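Local coordinates for protein histidine acid phosphatase (Hafnia alvei, PDB 4ARU) that belongs to branch 2 of the histidine phosphatase superfamily, a family of histidine acid phosphatases built on an alpha/beta domain with a largely helical second domain, at residues 154-168 and 189-201. Numbering follows the deposited sequence.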
ATOM      1  N   ILE A 154     -16.746 -16.649   7.230  1.00 11.82           N
ATOM      2  CA  ILE A 154     -16.640 -15.750   6.082  0.50 11.04           C
ATOM      3  C   ILE A 154     -17.873 -15.779   5.213  1.00 10.91           C
ATOM      4  O   ILE A 154     -18.210 -14.760   4.608  1.00 10.91           O
ATOM      5  CB  ILE A 154     -15.393 -16.026   5.198  0.50 10.96           C
ATOM      6  CG1 ILE A 154     -14.149 -15.574   5.922  0.50 10.72           C
ATOM      7  CG2 ILE A 154     -15.465 -15.269   3.875  0.50 10.41           C
ATOM      8  CD1 ILE A 154     -14.266 -14.193   6.518  0.50 10.19           C
ATOM      9  N   GLU A 155     -18.577 -16.918   5.175  1.00 11.35           N
ATOM     10  CA  GLU A 155     -19.803 -17.060   4.381  0.50 11.65           C
ATOM     11  C   GLU A 155     -20.882 -16.043   4.800  1.00 11.29           C
ATOM     12  O   GLU A 155     -21.823 -15.770   4.049  1.00 11.71           O
ATOM     13  CB  GLU A 155     -20.354 -18.480   4.489  0.50 12.62           C
ATOM     14  CG  GLU A 155     -19.555 -19.586   3.750  0.50 13.09           C
ATOM     15  CD  GLU A 155     -18.196 -19.959   4.370  0.50 13.24           C
ATOM     16  OE1 GLU A 155     -17.872 -19.515   5.512  0.50 13.36           O
ATOM     17  OE2 GLU A 155     -17.434 -20.709   3.712  0.50 13.39           O
ATOM     18  N   THR A 156     -20.719 -15.488   6.002  1.00 11.26           N
ATOM     19  CA  THR A 156     -21.686 -14.527   6.552  1.00 11.27           C
ATOM     20  C   THR A 156     -21.237 -13.074   6.443  1.00 10.60           C
ATOM     21  O   THR A 156     -21.898 -12.167   6.928  1.00 10.39           O
ATOM     22  CB  THR A 156     -22.044 -14.854   8.040  1.00 11.97           C
ATOM     23  OG1 THR A 156     -20.946 -14.542   8.915  1.00 12.32           O
ATOM     24  CG2 THR A 156     -22.454 -16.289   8.226  1.00 13.01           C
ATOM     25  N   LEU A 157     -20.100 -12.838   5.798  1.00  9.81           N
ATOM     26  CA  LEU A 157     -19.488 -11.498   5.812  1.00  9.19           C
ATOM     27  C   LEU A 157     -20.380 -10.405   5.239  1.00  8.89           C
ATOM     28  O   LEU A 157     -20.323  -9.264   5.707  1.00  8.76           O
ATOM     29  CB  LEU A 157     -18.177 -11.523   5.039  1.00  9.20           C
ATOM     30  CG  LEU A 157     -17.289 -10.290   5.181  1.00  9.11           C
ATOM     31  CD1 LEU A 157     -16.727 -10.169   6.580  1.00  9.33           C
ATOM     32  CD2 LEU A 157     -16.175 -10.286   4.162  1.00  8.92           C
ATOM     33  N   ASN A 158     -21.192 -10.697   4.221  1.00  9.06           N
ATOM     34  CA  ASN A 158     -21.982  -9.628   3.628  1.00  9.06           C
ATOM     35  C   ASN A 158     -22.916  -8.996   4.672  1.00  9.65           C
ATOM     36  O   ASN A 158     -23.307  -7.836   4.524  1.00  9.79           O
ATOM     37  CB  ASN A 158     -22.890 -10.107   2.485  1.00  9.37           C
ATOM     38  CG  ASN A 158     -22.118 -10.550   1.247  1.00  9.05           C
ATOM     39  OD1 ASN A 158     -20.883 -10.511   1.216  1.00  8.65           O
ATOM     40  ND2 ASN A 158     -22.883 -10.915   0.210  1.00  9.45           N
ATOM     41  N   GLN A 159     -23.333  -9.772   5.656  1.00 10.63           N
ATOM     42  CA  GLN A 159     -24.263  -9.270   6.664  1.00 11.99           C
ATOM     43  C   GLN A 159     -23.692  -8.147   7.523  1.00 11.91           C
ATOM     44  O   GLN A 159     -24.483  -7.438   8.180  1.00 12.85           O
ATOM     45  CB  GLN A 159     -24.799 -10.416   7.506  1.00 13.67           C
ATOM     46  CG  GLN A 159     -25.625 -11.439   6.719  1.00 15.55           C
ATOM     47  CD  GLN A 159     -26.558 -10.832   5.653  1.00 16.97           C
ATOM     48  OE1 GLN A 159     -26.414 -11.105   4.436  1.00 19.05           O
ATOM     49  NE2 GLN A 159     -27.475  -9.972   6.080  1.00 18.28           N
ATOM     50  N   ARG A 160     -22.376  -8.024   7.536  1.00 11.65           N
ATOM     51  CA  ARG A 160     -21.676  -6.987   8.276  1.00 12.32           C
ATOM     52  C   ARG A 160     -21.727  -5.656   7.532  1.00 11.78           C
ATOM     53  O   ARG A 160     -21.487  -4.591   8.116  1.00 12.52           O
ATOM     54  CB  ARG A 160     -20.213  -7.401   8.517  1.00 13.05           C
ATOM     55  CG  ARG A 160     -19.341  -6.381   9.221  1.00 14.80           C
ATOM     56  CD  ARG A 160     -18.020  -6.988   9.576  1.00 15.59           C
ATOM     57  NE  ARG A 160     -18.154  -8.014  10.599  1.00 18.05           N
ATOM     58  CZ  ARG A 160     -17.177  -8.828  10.972  1.00 18.36           C
ATOM     59  NH1 ARG A 160     -15.988  -8.795  10.329  1.00 17.39           N
ATOM     60  NH2 ARG A 160     -17.412  -9.689  11.978  1.00 19.54           N
ATOM     61  N   TYR A 161     -21.992  -5.700   6.238  1.00 11.07           N
ATOM     62  CA  TYR A 161     -21.842  -4.536   5.362  1.00 10.69           C
ATOM     63  C   TYR A 161     -23.076  -4.239   4.532  1.00 10.35           C
ATOM     64  O   TYR A 161     -22.969  -3.808   3.374  1.00  9.71           O
ATOM     65  CB  TYR A 161     -20.615  -4.723   4.451  1.00 10.45           C
ATOM     66  CG  TYR A 161     -19.348  -4.855   5.214  1.00 11.00           C
ATOM     67  CD1 TYR A 161     -18.792  -3.780   5.867  1.00 11.94           C
ATOM     68  CD2 TYR A 161     -18.731  -6.076   5.325  1.00 11.13           C
ATOM     69  CE1 TYR A 161     -17.607  -3.917   6.600  1.00 11.93           C
ATOM     70  CE2 TYR A 161     -17.574  -6.246   6.066  1.00 11.70           C
ATOM     71  CZ  TYR A 161     -17.012  -5.163   6.705  1.00 11.95           C
ATOM     72  OH  TYR A 161     -15.888  -5.276   7.505  1.00 12.68           O
ATOM     73  N   GLN A 162     -24.258  -4.399   5.106  1.00 11.24           N
ATOM     74  CA  GLN A 162     -25.477  -4.228   4.355  1.00 12.06           C
ATOM     75  C   GLN A 162     -25.631  -2.836   3.757  1.00 11.53           C
ATOM     76  O   GLN A 162     -25.939  -2.718   2.566  1.00 11.77           O
ATOM     77  CB  GLN A 162     -26.659  -4.659   5.201  1.00 13.83           C
ATOM     78  CG  GLN A 162     -26.707  -6.185   5.356  1.00 14.84           C
ATOM     79  CD  GLN A 162     -26.791  -6.949   3.991  1.00 15.63           C
ATOM     80  OE1 GLN A 162     -25.817  -7.541   3.485  1.00 15.39           O
ATOM     81  NE2 GLN A 162     -27.990  -6.921   3.394  1.00 17.02           N
ATOM     82  N   ALA A 163     -25.388  -1.786   4.519  1.00 11.10           N
ATOM     83  CA  ALA A 163     -25.540  -0.426   3.975  1.00 11.09           C
ATOM     84  C   ALA A 163     -24.568  -0.098   2.840  1.00 10.07           C
ATOM     85  O   ALA A 163     -24.927   0.478   1.815  1.00 10.25           O
ATOM     86  CB  ALA A 163     -25.402   0.594   5.091  1.00 11.40           C
ATOM     87  N   SER A 164     -23.315  -0.485   3.007  1.00  9.19           N
ATOM     88  CA  SER A 164     -22.282  -0.237   2.022  0.50  8.35           C
ATOM     89  C   SER A 164     -22.546  -1.016   0.733  1.00  8.22           C
ATOM     90  O   SER A 164     -22.391  -0.491  -0.384  1.00  7.71           O
ATOM     91  CB  SER A 164     -20.921  -0.596   2.600  0.50  7.96           C
ATOM     92  OG  SER A 164     -20.567   0.289   3.649  0.50  8.01           O
ATOM     93  N   LEU A 165     -22.988  -2.267   0.889  1.00  8.04           N
ATOM     94  CA  LEU A 165     -23.307  -3.069  -0.303  1.00  8.15           C
ATOM     95  C   LEU A 165     -24.523  -2.499  -1.027  1.00  8.49           C
ATOM     96  O   LEU A 165     -24.599  -2.448  -2.268  1.00  8.59           O
ATOM     97  CB  LEU A 165     -23.502  -4.534   0.068  1.00  8.25           C
ATOM     98  CG  LEU A 165     -22.262  -5.309   0.492  1.00  7.85           C
ATOM     99  CD1 LEU A 165     -22.547  -6.738   0.939  1.00  8.34           C
ATOM    100  CD2 LEU A 165     -21.270  -5.329  -0.660  1.00  7.58           C
ATOM    101  N   ALA A 166     -25.493  -2.000  -0.269  1.00  8.84           N
ATOM    102  CA  ALA A 166     -26.667  -1.366  -0.877  1.00  9.35           C
ATOM    103  C   ALA A 166     -26.285  -0.089  -1.613  1.00  9.35           C
ATOM    104  O   ALA A 166     -26.783   0.170  -2.688  1.00  9.65           O
ATOM    105  CB  ALA A 166     -27.736  -1.081   0.158  1.00 10.24           C
ATOM    106  N   LEU A 167     -25.345   0.659  -1.038  1.00  9.11           N
ATOM    107  CA  LEU A 167     -24.860   1.861  -1.730  1.00  9.07           C
ATOM    108  C   LEU A 167     -24.130   1.494  -3.013  1.00  8.56           C
ATOM    109  O   LEU A 167     -24.334   2.109  -4.050  1.00  9.16           O
ATOM    110  CB  LEU A 167     -23.950   2.687  -0.833  1.00  8.89           C
ATOM    111  CG  LEU A 167     -23.283   3.919  -1.445  1.00  8.99           C
ATOM    112  CD1 LEU A 167     -24.326   4.921  -1.886  1.00  9.63           C
ATOM    113  CD2 LEU A 167     -22.324   4.523  -0.439  1.00  8.84           C
ATOM    114  N   MET A 168     -23.299   0.474  -2.950  1.00  8.29           N
ATOM    115  CA  MET A 168     -22.585   0.032  -4.163  1.00  8.06           C
ATOM    116  C   MET A 168     -23.629  -0.339  -5.235  1.00  8.40           C
ATOM    117  O   MET A 168     -23.489   0.007  -6.412  1.00  8.11           O
ATOM    118  CB  MET A 168     -21.671  -1.161  -3.888  1.00  8.01           C
ATOM    119  CG  MET A 168     -20.919  -1.667  -5.113  1.00  8.20           C
ATOM    120  SD  MET A 168     -19.907  -0.436  -5.999  1.00  8.60           S
ATOM    121  CE  MET A 168     -18.474  -0.334  -4.976  1.00  7.84           C
ATOM    122  N   CYS A 189     -33.397  -9.273  -7.591  1.00 26.22           N
ATOM    123  CA  CYS A 189     -31.953  -9.335  -7.779  1.00 23.46           C
ATOM    124  C   CYS A 189     -31.289  -8.324  -6.844  1.00 21.60           C
ATOM    125  O   CYS A 189     -31.258  -7.121  -7.100  1.00 22.95           O
ATOM    126  CB  CYS A 189     -31.610  -9.044  -9.233  1.00 23.34           C
ATOM    127  SG  CYS A 189     -29.901  -9.352  -9.732  1.00 22.72           S
ATOM    128  N   ASP A 190     -30.800  -8.832  -5.719  1.00 19.36           N
ATOM    129  CA  ASP A 190     -30.182  -8.011  -4.657  1.00 17.32           C
ATOM    130  C   ASP A 190     -28.684  -8.301  -4.656  1.00 15.45           C
ATOM    131  O   ASP A 190     -28.287  -9.445  -4.660  1.00 14.94           O
ATOM    132  CB  ASP A 190     -30.814  -8.385  -3.296  1.00 18.20           C
ATOM    133  CG  ASP A 190     -30.160  -7.684  -2.121  1.00 18.14           C
ATOM    134  OD1 ASP A 190     -29.177  -8.209  -1.572  1.00 17.38           O
ATOM    135  OD2 ASP A 190     -30.636  -6.579  -1.757  1.00 18.65           O
ATOM    136  N   PHE A 191     -27.858  -7.258  -4.647  1.00 13.38           N
ATOM    137  CA  PHE A 191     -26.417  -7.386  -4.818  1.00 12.59           C
ATOM    138  C   PHE A 191     -25.835  -8.311  -3.776  1.00 12.23           C
ATOM    139  O   PHE A 191     -25.097  -9.240  -4.101  1.00 12.43           O
ATOM    140  CB  PHE A 191     -25.783  -5.989  -4.772  1.00 11.94           C
ATOM    141  CG  PHE A 191     -24.306  -5.942  -5.120  1.00 11.41           C
ATOM    142  CD1 PHE A 191     -23.891  -6.032  -6.438  1.00 11.86           C
ATOM    143  CD2 PHE A 191     -23.342  -5.675  -4.165  1.00 11.85           C
ATOM    144  CE1 PHE A 191     -22.557  -5.923  -6.769  1.00 11.89           C
ATOM    145  CE2 PHE A 191     -22.001  -5.579  -4.499  1.00 11.34           C
ATOM    146  CZ  PHE A 191     -21.605  -5.710  -5.795  1.00 11.08           C
ATOM    147  N   SER A 192     -26.177  -8.086  -2.516  1.00 12.39           N
ATOM    148  CA  SER A 192     -25.669  -8.929  -1.423  1.00 12.56           C
ATOM    149  C   SER A 192     -26.166 -10.397  -1.510  1.00 13.56           C
ATOM    150  O   SER A 192     -25.361 -11.317  -1.367  1.00 13.58           O
ATOM    151  CB  SER A 192     -26.057  -8.327  -0.070  1.00 12.70           C
ATOM    152  OG  SER A 192     -25.633  -9.190   1.010  1.00 13.14           O
ATOM    153  N   GLN A 193     -27.450 -10.598  -1.738  1.00 14.57           N
ATOM    154  CA  GLN A 193     -28.048 -11.931  -1.786  1.00 16.23           C
ATOM    155  C   GLN A 193     -27.489 -12.720  -2.969  1.00 15.40           C
ATOM    156  O   GLN A 193     -27.262 -13.921  -2.865  1.00 16.38           O
ATOM    157  CB  GLN A 193     -29.566 -11.796  -1.936  1.00 18.81           C
ATOM    158  CG  GLN A 193     -30.356 -13.092  -1.751  1.00 22.15           C
ATOM    159  CD  GLN A 193     -30.251 -14.045  -2.930  1.00 24.58           C
ATOM    160  OE1 GLN A 193     -30.162 -13.614  -4.069  1.00 27.37           O
ATOM    161  NE2 GLN A 193     -30.261 -15.353  -2.655  1.00 28.18           N
ATOM    162  N   ALA A 194     -27.309 -12.033  -4.089  1.00 14.31           N
ATOM    163  CA  ALA A 194     -26.827 -12.666  -5.318  1.00 14.12           C
ATOM    164  C   ALA A 194     -25.393 -13.191  -5.206  1.00 13.32           C
ATOM    165  O   ALA A 194     -25.026 -14.123  -5.931  1.00 13.74           O
ATOM    166  CB  ALA A 194     -26.944 -11.715  -6.485  1.00 14.27           C
ATOM    167  N   MET A 195     -24.586 -12.557  -4.350  1.00 12.20           N
ATOM    168  CA  MET A 195     -23.151 -12.794  -4.285  1.00 11.98           C
ATOM    169  C   MET A 195     -22.683 -12.957  -2.846  1.00 11.16           C
ATOM    170  O   MET A 195     -21.967 -12.123  -2.315  1.00 10.03           O
ATOM    171  CB  MET A 195     -22.367 -11.664  -4.958  1.00 12.69           C
ATOM    172  CG  MET A 195     -22.639 -11.646  -6.441  1.00 14.29           C
ATOM    173  SD  MET A 195     -21.726 -10.303  -7.263  1.00 17.59           S
ATOM    174  CE  MET A 195     -23.087  -9.323  -7.855  1.00 18.05           C
ATOM    175  N   PRO A 196     -23.054 -14.089  -2.239  1.00 11.75           N
ATOM    176  CA  PRO A 196     -22.535 -14.367  -0.903  1.00 11.57           C
ATOM    177  C   PRO A 196     -21.016 -14.414  -0.839  1.00 10.96           C
ATOM    178  O   PRO A 196     -20.357 -14.789  -1.818  1.00 11.01           O
ATOM    179  CB  PRO A 196     -23.157 -15.719  -0.560  1.00 12.64           C
ATOM    180  CG  PRO A 196     -23.379 -16.346  -1.880  1.00 13.32           C
ATOM    181  CD  PRO A 196     -23.822 -15.219  -2.778  1.00 12.74           C
ATOM    182  N   SER A 197     -20.429 -13.969   0.269  1.00 10.18           N
ATOM    183  CA  SER A 197     -18.986 -14.070   0.439  1.00  9.63           C
ATOM    184  C   SER A 197     -18.524 -15.522   0.565  1.00 10.15           C
ATOM    185  O   SER A 197     -19.214 -16.363   1.175  1.00 10.54           O
ATOM    186  CB  SER A 197     -18.510 -13.271   1.685  1.00  9.16           C
ATOM    187  OG  SER A 197     -18.578 -11.888   1.503  1.00  8.79           O
ATOM    188  N   ARG A 198     -17.357 -15.823   0.004  1.00 10.19           N
ATOM    189  CA  ARG A 198     -16.664 -17.040   0.345  1.00 11.08           C
ATOM    190  C   ARG A 198     -15.187 -16.866   0.065  1.00 10.97           C
ATOM    191  O   ARG A 198     -14.780 -16.026  -0.741  1.00 10.69           O
ATOM    192  CB  ARG A 198     -17.209 -18.288  -0.353  1.00 12.28           C
ATOM    193  CG  ARG A 198     -16.719 -18.420  -1.756  1.00 12.38           C
ATOM    194  CD  ARG A 198     -17.337 -19.568  -2.478  1.00 13.05           C
ATOM    195  NE  ARG A 198     -16.829 -19.611  -3.862  1.00 12.83           N
ATOM    196  CZ  ARG A 198     -15.765 -20.312  -4.262  1.00 13.13           C
ATOM    197  NH1 ARG A 198     -15.039 -21.025  -3.442  1.00 13.27           N
ATOM    198  NH2 ARG A 198     -15.406 -20.280  -5.534  1.00 13.16           N
ATOM    199  N   LEU A 199     -14.376 -17.645   0.719  1.00 11.82           N
ATOM    200  CA  LEU A 199     -12.961 -17.628   0.509  1.00 12.46           C
ATOM    201  C   LEU A 199     -12.608 -18.773  -0.462  1.00 13.03           C
ATOM    202  O   LEU A 199     -12.928 -19.926  -0.224  1.00 14.07           O
ATOM    203  CB  LEU A 199     -12.240 -17.804   1.862  1.00 13.44           C
ATOM    204  CG  LEU A 199     -10.730 -17.685   1.892  1.00 14.50           C
ATOM    205  CD1 LEU A 199     -10.334 -16.317   1.463  1.00 14.00           C
ATOM    206  CD2 LEU A 199     -10.161 -17.971   3.269  1.00 15.13           C
ATOM    207  N   ALA A 200     -11.953 -18.429  -1.579  1.00 12.84           N
ATOM    208  CA  ALA A 200     -11.568 -19.371  -2.608  1.00 13.64           C
ATOM    209  C   ALA A 200     -10.061 -19.496  -2.664  1.00 14.28           C
ATOM    210  O   ALA A 200      -9.378 -18.488  -2.661  1.00 13.73           O
ATOM    211  CB  ALA A 200     -12.115 -18.905  -3.951  1.00 13.30           C
ATOM    212  N   ILE A 201      -9.546 -20.719  -2.655  1.00 15.82           N
ATOM    213  CA  ILE A 201      -8.112 -20.961  -2.723  1.00 18.12           C
ATOM    214  C   ILE A 201      -7.821 -22.002  -3.787  1.00 20.06           C
ATOM    215  O   ILE A 201      -8.569 -22.963  -3.933  1.00 20.42           O
ATOM    216  CB  ILE A 201      -7.563 -21.440  -1.361  1.00 19.27           C
ATOM    217  CG1 ILE A 201      -8.069 -20.532  -0.249  1.00 19.51           C
ATOM    218  CG2 ILE A 201      -6.045 -21.519  -1.422  1.00 19.86           C
ATOM    219  CD1 ILE A 201      -7.516 -20.886   1.126  1.00 20.70           C
TER
HETATM  220  O   HOH W   1     -21.885 -13.311   2.798  1.00  7.37           O
HETATM  221  O   HOH W   2     -15.294 -19.707   2.442  1.00 17.56           O
HETATM  222  O   HOH W   3     -27.715 -10.813   1.739  1.00 18.51           O
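N158 sets its CG beside its own backbone N and anti to the carbonyl carbon (chi1 -68°), which carries the carboxamide across to the end of helix 191-194 and the loop 195-197 that follows it; S197, with the same kind of first torsion (chi1 -72°), holds OG out to meet it. The two ends of the amide do different work. S197 OG donates to N158 OD1 over 2.7 Å, arriving tilted from the carbonyl plane. N158 ND2 gives its straightest bond to M195 O, at 2.9 Å with 164° at the hydrogen; that oxygen lies almost in the plane of the N158 amide, although ND2 sits above the M195 carbonyl plane. Bent, weak bonds from ND2 to S192 O and S192 OG (3.0 and 3.3 Å) add S192, within the short helix 191-194, to the grip.

Beyond the amide, one water takes N-H groups from N158 and S197 and donates to E155 O, while E155 CA approaches S197 O at 3.3 Å with a nearly linear C-H...O geometry. On the apolar flank, L165 CD2 meets the edge of the F191 ring in its plane, 3.9 Å from CE2, and F174 packs edge-to-face with F191.

This is structural packing, centred about 24 Å from the centre of the chain, that joins the lead-in and start of helix 162-172 to helix 191-194 and strand 198-201; N158 also touches A213 and V214 of helix 213-229. Both amide ends of the buried N158 have partners, fixing which way round it sits: its side chain holds M195 O, just past helix 191-194, firmly and S192 O weakly, and water adds to the join.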